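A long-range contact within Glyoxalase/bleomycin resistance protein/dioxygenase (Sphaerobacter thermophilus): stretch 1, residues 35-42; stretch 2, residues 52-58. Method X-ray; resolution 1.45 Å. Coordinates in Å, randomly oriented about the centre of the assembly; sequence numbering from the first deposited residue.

Stretch 1, residues 35-42: LGFEKVFD
Stretch 2, residues 52-58: VTVVPPG

Residues 38-42 and 52-55 form two antiparallel strands whose N-to-C directions diverge by 146° and whose axes approach to 4.5 Å. Glu-38 faces Val-55 as a hydrogen-bonded pair: Glu-38 N donates to Val-55 O and Val-55 N to Glu-38 O, both at 2.8 Å. Lys-39 then faces Val-54 as a non-hydrogen-bonded pair, CA to CA 4.3 Å, and Asp-42 faces Val-52 at a CA-CA distance of 4.5 Å. Between these pairs the register shifts by one residue, a beta bulge, with Val-40 at phi/psi -115/-83.

Thr-53 serves both Val-40 and Phe-41, the residues at the bulge. Its O accepts from Val-40 N at 2.9 Å, its N donates to Phe-41 O at 3.0 Å, and its OG1, with chi1 at p, accepts from Phe-41 N at 3.1 Å. A hydroxyl on a short beta-branched side chain thus supplies an acceptor for the additional backbone amide. Phe-41 (chi1 m, chi2 88°) sets its ring edge near this same oxygen, CD1 to OG1 3.6 Å.

Phe-37, buried just before the strand, covers the most surface. Its phi/psi of -73/167 is extended, and chi1 m with chi2 44° brings the flat ring beneath a proline: Pro-56 CG lies over one face, 4.0 Å from the Phe-37 ring centroid, a CH-pi contact. Phe-37 CD2 also meets Val-54 CG2 at 3.7 Å.

Glu-38 (m, t, chi3 0°) combines aliphatic reach with a polar end suited to an exposed site. Its OE2 lies 3.4 Å from Pro-57 CB, while a water bridges the stretches, donating to Glu-38 OE1 and accepting from Gly-58 N, each at 2.7 Å. Val-55, chi1 p, shares its side of the sheet and packs its CG1 3.5 Å from Val-40 CG2. Gly-36 takes positive phi (83/13), where a CB would jam against the preceding carbonyl.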

# COMPACT_ATOMS: atom_id res chain seq x y z
N LEU A 35 -12.10 8.29 -10.29
CA LEU A 35 -10.67 8.05 -10.53
C LEU A 35 -10.36 7.12 -11.67
O LEU A 35 -9.22 7.00 -12.10
CB LEU A 35 -9.89 7.64 -9.30
CG LEU A 35 -9.90 8.60 -8.10
CD1 LEU A 35 -8.97 8.09 -7.00
CD2 LEU A 35 -9.58 10.04 -8.51
N GLY A 36 -11.35 6.40 -12.14
CA GLY A 36 -11.10 5.50 -13.28
C GLY A 36 -10.52 4.13 -12.95
O GLY A 36 -10.09 3.39 -13.85
N PHE A 37 -10.54 3.77 -11.67
CA PHE A 37 -10.09 2.42 -11.32
C PHE A 37 -11.15 1.39 -11.75
O PHE A 37 -12.29 1.73 -12.07
CB PHE A 37 -9.90 2.27 -9.82
CG PHE A 37 -8.71 2.98 -9.20
CD1 PHE A 37 -8.36 4.27 -9.51
CD2 PHE A 37 -7.95 2.37 -8.23
CE1 PHE A 37 -7.29 4.92 -8.86
CE2 PHE A 37 -6.94 3.02 -7.56
CZ PHE A 37 -6.59 4.28 -7.88
N GLU A 38 -10.75 0.11 -11.72
CA GLU A 38 -11.63 -1.01 -11.98
C GLU A 38 -11.83 -1.82 -10.68
O GLU A 38 -10.86 -2.06 -9.93
CB GLU A 38 -11.03 -1.96 -13.03
CG GLU A 38 -10.82 -1.34 -14.39
CD GLU A 38 -9.86 -2.17 -15.27
OE1 GLU A 38 -9.36 -3.27 -14.81
OE2 GLU A 38 -9.59 -1.77 -16.44
N LYS A 39 -13.04 -2.26 -10.44
CA LYS A 39 -13.33 -3.12 -9.26
C LYS A 39 -12.73 -4.49 -9.60
O LYS A 39 -12.86 -5.04 -10.68
CB LYS A 39 -14.83 -3.26 -8.96
CG LYS A 39 -15.13 -4.01 -7.63
CD LYS A 39 -16.59 -4.01 -7.21
CE LYS A 39 -17.41 -4.96 -7.96
NZ LYS A 39 -18.86 -4.94 -7.54
N VAL A 40 -12.12 -5.09 -8.57
CA VAL A 40 -11.65 -6.46 -8.65
C VAL A 40 -12.42 -7.34 -7.67
O VAL A 40 -13.45 -7.92 -8.02
CB VAL A 40 -10.09 -6.56 -8.53
CG1 VAL A 40 -9.66 -8.02 -8.66
CG2 VAL A 40 -9.40 -5.65 -9.57
N PHE A 41 -11.99 -7.34 -6.40
CA PHE A 41 -12.72 -8.08 -5.39
C PHE A 41 -14.00 -7.37 -4.94
O PHE A 41 -14.03 -6.15 -4.75
CB PHE A 41 -11.86 -8.34 -4.14
CG PHE A 41 -10.90 -9.47 -4.26
CD1 PHE A 41 -9.66 -9.27 -4.76
CD2 PHE A 41 -11.27 -10.75 -3.90
CE1 PHE A 41 -8.77 -10.29 -4.94
CE2 PHE A 41 -10.38 -11.77 -4.01
CZ PHE A 41 -9.10 -11.55 -4.49
N ASP A 42 -15.00 -8.22 -4.68
CA ASP A 42 -16.23 -7.84 -3.98
C ASP A 42 -16.88 -9.13 -3.49
O ASP A 42 -17.71 -9.76 -4.12
CB ASP A 42 -17.11 -7.04 -4.89
CG ASP A 42 -18.29 -6.46 -4.20
OD1 ASP A 42 -18.51 -6.82 -3.03
OD2 ASP A 42 -19.00 -5.64 -4.84
N VAL A 52 -13.41 -5.70 -0.60
CA VAL A 52 -13.61 -4.92 -1.83
C VAL A 52 -12.27 -4.33 -2.18
O VAL A 52 -11.59 -3.68 -1.36
CB VAL A 52 -14.67 -3.79 -1.66
CG1 VAL A 52 -14.74 -2.91 -2.91
CG2 VAL A 52 -16.05 -4.35 -1.25
N THR A 53 -11.88 -4.52 -3.45
CA THR A 53 -10.69 -3.87 -3.96
C THR A 53 -10.92 -3.24 -5.35
O THR A 53 -11.79 -3.63 -6.12
CB THR A 53 -9.44 -4.79 -4.09
OG1 THR A 53 -9.64 -5.68 -5.18
CG2 THR A 53 -9.12 -5.61 -2.83
N VAL A 54 -10.06 -2.25 -5.64
CA VAL A 54 -10.05 -1.54 -6.89
C VAL A 54 -8.58 -1.44 -7.39
O VAL A 54 -7.63 -1.52 -6.64
CB VAL A 54 -10.65 -0.10 -6.77
CG1 VAL A 54 -12.16 -0.18 -6.58
CG2 VAL A 54 -9.98 0.70 -5.65
N VAL A 55 -8.44 -1.31 -8.72
CA VAL A 55 -7.09 -1.28 -9.30
C VAL A 55 -7.05 -0.25 -10.45
O VAL A 55 -7.98 -0.16 -11.20
CB VAL A 55 -6.65 -2.68 -9.83
CG1 VAL A 55 -7.42 -3.12 -11.08
CG2 VAL A 55 -5.15 -2.77 -10.08
N PRO A 56 -5.93 0.47 -10.58
CA PRO A 56 -5.79 1.25 -11.81
C PRO A 56 -5.76 0.34 -13.02
O PRO A 56 -5.19 -0.75 -12.95
CB PRO A 56 -4.43 1.99 -11.61
CG PRO A 56 -4.26 2.04 -10.11
CD PRO A 56 -4.82 0.69 -9.64
N PRO A 57 -6.38 0.74 -14.10
CA PRO A 57 -6.49 -0.17 -15.28
C PRO A 57 -5.13 -0.67 -15.77
O PRO A 57 -4.23 0.12 -15.99
CB PRO A 57 -7.17 0.67 -16.35
CG PRO A 57 -7.90 1.64 -15.51
CD PRO A 57 -7.07 2.00 -14.33
N GLY A 58 -5.05 -1.98 -15.90
CA GLY A 58 -3.79 -2.63 -16.33
C GLY A 58 -2.67 -2.81 -15.31
O GLY A 58 -1.62 -3.39 -15.62
O HOH W 1 -6.80 -3.95 -15.38